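Long-range contacts in probable starch synthase 4, chloroplastic/amyloplastic (Arabidopsis thaliana, PDB 6GNE), which is probably a plastid glycosyltransferase of the starch synthase family, built on the two-domain GT-B fold and modelled with bound ADP and glycan: residues E178-A183 and R212-K217; C144-T149 and F172-F177; A153-D158 and C191-N196. All coordinates share one frame; numbering follows the deposited sequence.

Contact 1 of 3, residues E178-A183 and R212-K217. With GLC (alpha-D-glucopyranose), chain C.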
# COMPACT_ATOMS: atom_id res chain seq x y z
N GLU A 178 4.51 -7.07 9.77
CA GLU A 178 3.67 -8.19 10.17
C GLU A 178 3.85 -9.38 9.25
O GLU A 178 3.82 -10.50 9.71
CB GLU A 178 2.22 -7.75 10.18
CG GLU A 178 1.27 -8.78 10.81
CD GLU A 178 -0.20 -8.47 10.56
OE1 GLU A 178 -0.49 -7.50 9.74
OE2 GLU A 178 -1.00 -9.20 11.25
N TYR A 179 4.01 -9.13 7.96
CA TYR A 179 4.08 -10.22 6.97
C TYR A 179 5.50 -10.55 6.60
O TYR A 179 6.10 -9.88 5.78
CB TYR A 179 3.24 -9.88 5.74
CG TYR A 179 1.79 -9.63 6.10
CD1 TYR A 179 1.08 -10.55 6.92
CD2 TYR A 179 1.10 -8.49 5.62
CE1 TYR A 179 -0.25 -10.32 7.27
CE2 TYR A 179 -0.25 -8.27 5.95
CZ TYR A 179 -0.92 -9.17 6.77
OH TYR A 179 -2.21 -8.97 7.10
N GLN A 180 6.03 -11.60 7.22
CA GLN A 180 7.43 -11.96 7.11
C GLN A 180 7.70 -13.16 6.17
O GLN A 180 8.84 -13.40 5.77
CB GLN A 180 8.02 -12.17 8.52
CG GLN A 180 8.12 -10.85 9.26
CD GLN A 180 8.53 -10.97 10.71
OE1 GLN A 180 9.36 -11.81 11.10
NE2 GLN A 180 7.97 -10.10 11.52
N GLY A 181 6.64 -13.90 5.82
CA GLY A 181 6.73 -15.03 4.92
C GLY A 181 7.39 -16.25 5.50
O GLY A 181 7.96 -17.06 4.77
N THR A 182 7.32 -16.39 6.81
CA THR A 182 8.06 -17.45 7.48
C THR A 182 7.50 -18.80 7.07
O THR A 182 6.31 -18.94 6.83
CB THR A 182 8.01 -17.30 9.00
OG1 THR A 182 6.65 -17.15 9.40
CG2 THR A 182 8.82 -16.09 9.43
N ALA A 183 8.39 -19.78 6.95
CA ALA A 183 8.04 -21.17 6.67
C ALA A 183 9.16 -22.10 7.20
O ALA A 183 10.18 -21.61 7.69
CB ALA A 183 7.87 -21.34 5.16
N ARG A 212 12.85 -22.99 11.07
CA ARG A 212 12.08 -22.10 10.20
C ARG A 212 12.97 -20.98 9.65
O ARG A 212 13.94 -20.58 10.29
CB ARG A 212 10.89 -21.51 10.96
CG ARG A 212 9.73 -22.49 11.08
CD ARG A 212 8.62 -22.03 12.04
NE ARG A 212 7.70 -21.06 11.46
CZ ARG A 212 6.84 -21.31 10.46
NH1 ARG A 212 6.75 -22.52 9.89
NH2 ARG A 212 6.06 -20.34 10.01
N VAL A 213 12.64 -20.48 8.45
CA VAL A 213 13.38 -19.36 7.85
C VAL A 213 12.51 -18.13 7.63
O VAL A 213 11.30 -18.23 7.56
CB VAL A 213 14.06 -19.75 6.53
CG1 VAL A 213 15.22 -20.69 6.80
CG2 VAL A 213 13.06 -20.36 5.54
N ASN A 214 13.15 -16.97 7.50
CA ASN A 214 12.45 -15.69 7.48
C ASN A 214 12.89 -14.85 6.27
O ASN A 214 13.97 -14.26 6.29
CB ASN A 214 12.71 -14.94 8.79
CG ASN A 214 11.87 -13.68 8.91
OD1 ASN A 214 11.82 -12.87 7.99
ND2 ASN A 214 11.22 -13.50 10.05
N PRO A 215 12.03 -14.79 5.22
CA PRO A 215 12.37 -14.05 4.01
C PRO A 215 12.66 -12.57 4.21
O PRO A 215 13.62 -12.06 3.65
CB PRO A 215 11.16 -14.25 3.13
CG PRO A 215 10.66 -15.60 3.51
CD PRO A 215 10.90 -15.70 4.98
N VAL A 216 11.85 -11.91 5.00
CA VAL A 216 12.06 -10.49 5.27
C VAL A 216 13.37 -10.28 6.02
O VAL A 216 14.08 -9.32 5.73
CB VAL A 216 10.86 -9.87 6.03
CG1 VAL A 216 11.14 -8.43 6.47
CG2 VAL A 216 9.63 -9.89 5.14
N LYS A 217 13.71 -11.17 6.93
CA LYS A 217 15.01 -11.10 7.61
C LYS A 217 16.20 -11.25 6.66
O LYS A 217 17.22 -10.57 6.81
CB LYS A 217 15.13 -12.15 8.71
CG LYS A 217 16.42 -11.97 9.46
CD LYS A 217 16.38 -12.32 10.91
CE LYS A 217 16.83 -13.71 11.19
NZ LYS A 217 17.62 -13.78 12.44
C1 GLC C . -1.52 -11.91 2.56
C2 GLC C . -0.19 -11.54 1.92
C3 GLC C . 0.29 -10.18 2.42
C4 GLC C . -0.77 -9.15 2.08
C5 GLC C . -2.07 -9.53 2.77
C6 GLC C . -3.19 -8.58 2.40
O2 GLC C . 0.76 -12.57 2.17
O3 GLC C . 1.52 -9.81 1.81
O4 GLC C . -0.34 -7.84 2.47
O5 GLC C . -2.46 -10.86 2.37
O6 GLC C . -4.43 -9.09 2.89

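Contact 2 of 3, residues C144-T149 and F172-F177. With AC1 (4,6-dideoxy-4-{[(1S,4R,5S,6S)-4,5,6-trihydroxy-3-(hydroxymethyl)cyclohex-2-en-1-yl]amino}-alpha-D-glucopyranose), chain B; GLC (alpha-D-glucopyranose), chain C.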
# COMPACT_ATOMS: atom_id res chain seq x y z
N CYS A 144 13.15 -4.44 -4.55
CA CYS A 144 12.11 -5.43 -4.31
C CYS A 144 11.18 -5.05 -3.13
O CYS A 144 11.54 -4.22 -2.30
CB CYS A 144 12.74 -6.81 -4.15
SG CYS A 144 13.95 -7.02 -2.81
N HIS A 145 9.99 -5.63 -3.09
CA HIS A 145 8.91 -5.23 -2.14
C HIS A 145 8.29 -6.39 -1.34
O HIS A 145 7.75 -7.34 -1.91
CB HIS A 145 7.83 -4.50 -2.91
CG HIS A 145 8.35 -3.31 -3.63
ND1 HIS A 145 8.27 -2.03 -3.11
CD2 HIS A 145 9.05 -3.19 -4.79
CE1 HIS A 145 8.84 -1.18 -3.94
NE2 HIS A 145 9.33 -1.86 -4.96
N ASP A 146 8.41 -6.31 -0.01
CA ASP A 146 7.71 -7.23 0.92
C ASP A 146 8.17 -8.67 0.81
O ASP A 146 9.06 -8.99 0.02
CB ASP A 146 6.18 -7.07 0.84
CG ASP A 146 5.65 -5.98 1.73
OD1 ASP A 146 6.41 -5.05 2.02
OD2 ASP A 146 4.50 -6.03 2.20
N TRP A 147 7.60 -9.55 1.63
CA TRP A 147 8.13 -10.90 1.76
C TRP A 147 8.10 -11.66 0.44
O TRP A 147 9.01 -12.44 0.17
CB TRP A 147 7.45 -11.69 2.90
CG TRP A 147 6.09 -12.23 2.57
CD1 TRP A 147 4.89 -11.65 2.83
CD2 TRP A 147 5.80 -13.47 1.90
NE1 TRP A 147 3.88 -12.45 2.37
CE2 TRP A 147 4.41 -13.57 1.79
CE3 TRP A 147 6.60 -14.49 1.39
CZ2 TRP A 147 3.78 -14.67 1.21
CZ3 TRP A 147 5.99 -15.59 0.80
CH2 TRP A 147 4.58 -15.67 0.71
N GLN A 148 7.10 -11.41 -0.40
CA GLN A 148 6.95 -12.14 -1.65
C GLN A 148 8.17 -12.03 -2.60
O GLN A 148 8.55 -13.00 -3.26
CB GLN A 148 5.68 -11.72 -2.40
CG GLN A 148 4.38 -12.14 -1.72
CD GLN A 148 3.84 -11.11 -0.71
OE1 GLN A 148 4.58 -10.24 -0.25
NE2 GLN A 148 2.54 -11.20 -0.39
N THR A 149 8.81 -10.86 -2.63
CA THR A 149 10.01 -10.67 -3.43
C THR A 149 11.26 -10.39 -2.60
O THR A 149 12.28 -9.94 -3.13
CB THR A 149 9.79 -9.53 -4.43
OG1 THR A 149 9.69 -8.29 -3.73
CG2 THR A 149 8.55 -9.80 -5.23
N PHE A 172 15.42 -2.98 -0.63
CA PHE A 172 14.24 -3.70 -0.13
C PHE A 172 13.34 -2.77 0.66
O PHE A 172 13.79 -2.11 1.57
CB PHE A 172 14.66 -4.87 0.74
CG PHE A 172 13.52 -5.59 1.36
CD1 PHE A 172 12.64 -6.28 0.59
CD2 PHE A 172 13.34 -5.59 2.73
CE1 PHE A 172 11.58 -6.96 1.14
CE2 PHE A 172 12.30 -6.28 3.31
CZ PHE A 172 11.40 -6.96 2.50
N THR A 173 12.07 -2.70 0.28
CA THR A 173 11.09 -1.97 1.06
C THR A 173 10.15 -3.00 1.72
O THR A 173 9.59 -3.84 1.02
CB THR A 173 10.33 -0.97 0.19
OG1 THR A 173 11.23 0.01 -0.31
CG2 THR A 173 9.20 -0.27 0.96
N CYS A 174 10.03 -2.97 3.06
CA CYS A 174 8.92 -3.68 3.76
C CYS A 174 7.82 -2.70 4.09
O CYS A 174 8.04 -1.72 4.85
CB CYS A 174 9.37 -4.40 5.04
SG CYS A 174 8.09 -5.52 5.66
N HIS A 175 6.65 -2.96 3.51
CA HIS A 175 5.45 -2.13 3.65
C HIS A 175 4.56 -2.55 4.86
O HIS A 175 3.62 -1.83 5.25
CB HIS A 175 4.60 -2.21 2.39
CG HIS A 175 5.27 -1.72 1.15
ND1 HIS A 175 4.86 -0.59 0.49
CD2 HIS A 175 6.26 -2.25 0.40
CE1 HIS A 175 5.60 -0.42 -0.59
NE2 HIS A 175 6.46 -1.41 -0.66
N ASN A 176 4.83 -3.74 5.41
CA ASN A 176 4.22 -4.18 6.68
C ASN A 176 5.03 -5.33 7.26
O ASN A 176 4.98 -6.44 6.74
CB ASN A 176 2.74 -4.59 6.46
CG ASN A 176 2.02 -4.95 7.76
OD1 ASN A 176 2.61 -4.95 8.83
ND2 ASN A 176 0.73 -5.26 7.67
N PHE A 177 5.74 -5.06 8.35
CA PHE A 177 6.60 -6.09 9.01
C PHE A 177 5.81 -7.19 9.71
O PHE A 177 6.38 -8.12 10.23
CB PHE A 177 7.58 -5.45 9.99
CG PHE A 177 8.73 -4.75 9.34
CD1 PHE A 177 9.85 -5.44 8.93
CD2 PHE A 177 8.72 -3.37 9.17
CE1 PHE A 177 10.92 -4.78 8.34
CE2 PHE A 177 9.79 -2.70 8.61
CZ PHE A 177 10.90 -3.41 8.19
C1 AC1 B . 0.03 -6.97 1.40
O2 AC1 B . 2.35 -7.12 2.09
C2 AC1 B . 1.30 -6.20 1.74
C4A AC1 B . 0.98 0.87 3.79
C3 AC1 B . 1.05 -5.15 2.84
O3 AC1 B . 2.28 -4.45 3.04
C4 AC1 B . -0.10 -4.23 2.42
N4A AC1 B . -0.38 -3.13 3.37
C5 AC1 B . -1.31 -5.13 2.20
O5 AC1 B . -1.03 -6.05 1.14
C6 AC1 B . -2.56 -4.38 1.77
C1B AC1 B . 0.58 -2.07 3.72
C2B AC1 B . 0.16 -1.22 4.95
O2B AC1 B . -0.96 -1.77 5.67
C3B AC1 B . -0.11 0.25 4.65
O3B AC1 B . -0.06 0.94 5.89
O4 AC1 B . 0.61 2.21 3.47
C5B AC1 B . 1.24 0.06 2.55
C7B AC1 B . 1.00 -1.25 2.51
C6B AC1 B . 1.85 0.72 1.34
O6B AC1 B . 3.16 1.22 1.63
C1 GLC C . -1.52 -11.91 2.56
C2 GLC C . -0.19 -11.54 1.92
C3 GLC C . 0.29 -10.18 2.42
C4 GLC C . -0.77 -9.15 2.08
C5 GLC C . -2.07 -9.53 2.77
C6 GLC C . -3.19 -8.58 2.40
O2 GLC C . 0.76 -12.57 2.17
O3 GLC C . 1.52 -9.81 1.81
O4 GLC C . -0.34 -7.84 2.47
O5 GLC C . -2.46 -10.86 2.37
O6 GLC C . -4.43 -9.09 2.89

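Contact 3 of 3, residues A153-D158 and C191-N196. With GLC (alpha-D-glucopyranose), chain D.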
# COMPACT_ATOMS: atom_id res chain seq x y z
N ALA A 153 16.94 -10.64 -2.87
CA ALA A 153 18.22 -10.20 -2.27
C ALA A 153 19.26 -11.33 -2.11
O ALA A 153 20.34 -11.22 -2.67
CB ALA A 153 17.99 -9.48 -0.94
N PRO A 154 18.93 -12.42 -1.38
CA PRO A 154 19.89 -13.52 -1.31
C PRO A 154 20.12 -14.24 -2.65
O PRO A 154 21.27 -14.62 -2.93
CB PRO A 154 19.28 -14.48 -0.28
CG PRO A 154 17.81 -14.13 -0.26
CD PRO A 154 17.75 -12.66 -0.53
N LEU A 155 19.07 -14.42 -3.45
CA LEU A 155 19.21 -14.96 -4.80
C LEU A 155 20.22 -14.19 -5.65
O LEU A 155 21.14 -14.79 -6.24
CB LEU A 155 17.86 -15.04 -5.52
CG LEU A 155 16.96 -16.21 -5.08
CD1 LEU A 155 15.54 -16.09 -5.60
CD2 LEU A 155 17.54 -17.54 -5.53
N TYR A 156 20.08 -12.86 -5.66
CA TYR A 156 20.98 -12.01 -6.45
C TYR A 156 22.44 -12.23 -6.08
O TYR A 156 23.26 -12.46 -6.95
CB TYR A 156 20.63 -10.53 -6.29
CG TYR A 156 21.49 -9.62 -7.13
CD1 TYR A 156 21.32 -9.55 -8.50
CD2 TYR A 156 22.48 -8.82 -6.56
CE1 TYR A 156 22.10 -8.70 -9.28
CE2 TYR A 156 23.26 -7.97 -7.32
CZ TYR A 156 23.07 -7.91 -8.67
OH TYR A 156 23.85 -7.08 -9.45
N TRP A 157 22.74 -12.19 -4.78
CA TRP A 157 24.12 -12.29 -4.30
C TRP A 157 24.69 -13.70 -4.42
O TRP A 157 25.84 -13.87 -4.80
CB TRP A 157 24.25 -11.73 -2.87
CG TRP A 157 24.01 -10.26 -2.84
CD1 TRP A 157 23.03 -9.62 -2.18
CD2 TRP A 157 24.75 -9.24 -3.53
NE1 TRP A 157 23.09 -8.26 -2.41
CE2 TRP A 157 24.14 -8.00 -3.25
CE3 TRP A 157 25.89 -9.25 -4.36
CZ2 TRP A 157 24.61 -6.79 -3.75
CZ3 TRP A 157 26.36 -8.04 -4.87
CH2 TRP A 157 25.72 -6.82 -4.55
N ASP A 158 23.88 -14.71 -4.13
CA ASP A 158 24.35 -16.09 -4.15
C ASP A 158 24.40 -16.70 -5.55
O ASP A 158 25.32 -17.44 -5.85
CB ASP A 158 23.52 -16.93 -3.16
CG ASP A 158 23.82 -16.58 -1.68
OD1 ASP A 158 24.56 -15.60 -1.37
OD2 ASP A 158 23.29 -17.31 -0.81
N CYS A 191 13.62 -22.53 -4.64
CA CYS A 191 14.04 -21.46 -5.57
C CYS A 191 15.52 -21.48 -5.90
O CYS A 191 15.96 -20.72 -6.77
CB CYS A 191 13.65 -20.07 -5.04
SG CYS A 191 14.44 -19.64 -3.47
N GLY A 192 16.30 -22.34 -5.23
CA GLY A 192 17.72 -22.55 -5.54
C GLY A 192 18.68 -22.18 -4.42
O GLY A 192 19.89 -22.41 -4.53
N LEU A 193 18.14 -21.58 -3.35
CA LEU A 193 18.95 -21.12 -2.23
C LEU A 193 19.46 -22.27 -1.38
O LEU A 193 18.76 -23.25 -1.18
CB LEU A 193 18.14 -20.16 -1.36
CG LEU A 193 17.85 -18.79 -1.99
CD1 LEU A 193 16.85 -18.03 -1.11
CD2 LEU A 193 19.12 -17.98 -2.23
N ASP A 194 20.68 -22.11 -0.89
CA ASP A 194 21.37 -23.11 -0.08
C ASP A 194 20.88 -23.07 1.39
O ASP A 194 21.20 -22.14 2.15
CB ASP A 194 22.88 -22.87 -0.15
CG ASP A 194 23.66 -24.04 0.32
OD1 ASP A 194 23.74 -24.26 1.54
OD2 ASP A 194 24.18 -24.77 -0.54
N VAL A 195 20.12 -24.09 1.79
CA VAL A 195 19.44 -24.12 3.09
C VAL A 195 20.46 -24.05 4.24
O VAL A 195 20.34 -23.20 5.13
CB VAL A 195 18.52 -25.37 3.21
CG1 VAL A 195 17.91 -25.48 4.61
CG2 VAL A 195 17.42 -25.32 2.13
N ASN A 196 21.47 -24.91 4.20
CA ASN A 196 22.49 -24.99 5.27
C ASN A 196 23.23 -23.66 5.48
O ASN A 196 23.44 -23.26 6.63
CB ASN A 196 23.54 -26.09 5.00
CG ASN A 196 22.94 -27.47 4.95
OD1 ASN A 196 21.97 -27.75 5.64
ND2 ASN A 196 23.52 -28.35 4.13
C1 GLC D . 28.46 -6.79 -1.76
C2 GLC D . 27.35 -6.25 -0.86
C3 GLC D . 27.07 -7.22 0.29
C4 GLC D . 26.89 -8.64 -0.22
C5 GLC D . 28.02 -9.09 -1.13
C6 GLC D . 27.77 -10.50 -1.69
O1 GLC D . 29.72 -6.72 -1.05
O2 GLC D . 27.77 -4.97 -0.36
O3 GLC D . 25.90 -6.87 1.02
O4 GLC D . 26.90 -9.50 0.90
O5 GLC D . 28.17 -8.13 -2.19
O6 GLC D . 28.72 -11.46 -1.19
O HOH W 1 22.28 -19.85 -1.22

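Contact 1 of 3, residues E178-A183 and R212-K217
Q180 and N214 join amide to amide where a helix N-cap adjoins a short antiparallel two-stranded ribbon. ND2 of N214 donates to OE1 of Q180 over 2.7 Å, meeting a lone pair in the carbonyl plane, the two amides turned 33° apart. N214 works in both directions: as N-cap of helix 215-222, its OD1 accepts from K217 N at 2.8 Å, the donor lying above the carbonyl plane. P215, at the first turn, sets CD of its ring against two carbonyls, 3.2 Å from O of Q180 and equally far from O of G181. A weak bond runs from V216 N to Q180 O. After G181 and T182 the chain enters the ribbon, in which V213 N donates to A183 O at 2.8 Å while the return bond from A183 N is weak. The chain of R212 bends at chi3 (81°), which places NE; the guanidinium turns one face to the A183 backbone, and NH2 bonds weakly to OG1 of T182. Farther out, NE2 of Q180 is bonded to the carbonyls of F177 and K244, its OE1 also to H207, and ND2 of N214 also to D206, which fixes the rotation of both amides. Y179 belongs to the glycan pocket: one ring face is turned to C3 of glucose C, and CE2 lies 3.5 Å from the sugar's O4.

Contact 2 of 3, residues C144-T149 and F172-F177
F172 turns the edge of its ring to the backbone of D146, with CE1 3.4 Å from D146 O, while C144 SG meets the same ring at its edge, 3.7 Å from CD1. CG of F172, anti to the backbone N (chi1 176°), carries the ring toward strand 141-145. C144 and F172 lie on neighbouring strands in the parallel part of the sheet of the N-terminal Rossmann-like domain, knit by T173 N to C144 O (3.0 Å) and, just past the first strand, D146 N to T173 O (2.9 Å). The residues that follow the strands build part of the glycan pocket. OD1 of D146 accepts from H175 N on its syn lone pair, in an almost straight bond (177°), and the carboxylate stands 68° from the imidazole plane; OD2 accepts from O3 of AC1 at 2.9 Å. The H175 ring is gripped at two places on its edge: ND1 donates to O6B of AC1 at 2.7 Å, and NE2 shares a hydrogen bond with H145 ND1 at 3.1 Å, the two rings meeting rim to rim. H145 NE2 is in turn bonded to H14, extending the chain of imidazoles. W147 NE1 and Q148 NE2 donate to O2 and O3 of glucose C, respectively. Strand 141-145 lies between strands 11-15 and 169-174; L28 and V31 of helix 27-41 pack on H175, and V216 and A219 of helix 215-222 on F172.

Contact 3 of 3, residues A153-D158 and C191-N196
C191 meets L155 through its backbone and its sulfur: CD2 of the leucine lies 3.8 Å from C191 O and 4.3 Å from SG. That carbonyl oxygen accepts a hydrogen bond from R126 of helix 117-134, while the C191 side chain rests on S122 of the same helix. The chain then turns through G192, whose phi of 117° suits a residue without a side chain. L193 follows and makes the main apolar contact. With CG anti to its carbonyl carbon (chi1 -70°), the side chain extends to helix 152-160, where CD2 presses against CD2 of L155 at 3.7 Å, the two leucines crossing at about a right angle, and reaches CB of P154 at 4.0 Å. That helix belongs, with helix 146-150, to the helical connection of a beta-alpha-beta crossover between strands 141-145 and 169-174 in the N-terminal Rossmann-like domain. Its W157 carries glucose D over one face of the indole, with CD2 of Y156 centred over the opposite face. At D194 the contact becomes polar: D194 N donates to a water at 2.8 Å, and the water donates to OD2 of D158 at 2.8 Å. The D194 side chain serves as N-cap of helix 195-198, where OD1 pairs with Q197 N.

All three contacts belong to the starch synthase catalytic domain, but their chemistry differs with their place in the fold. Contact 2 is the core member, wholly buried at the ends of parallel strands and rich in polar bonds to sugar. Contact 1 is partly buried and relies on backbone pairing and amide bonds; it touches contact 2 through W147, which packs on G181 and V216, and both border glucose C. Contact 3 is buried but peripheral, its centre about 27 Å from that of the chain; it is apolar apart from one water bridge, and its W157 meets a separate glucose. Contacts 2 and 3 merely adjoin in the sequence, and contacts 1 and 3 do not touch.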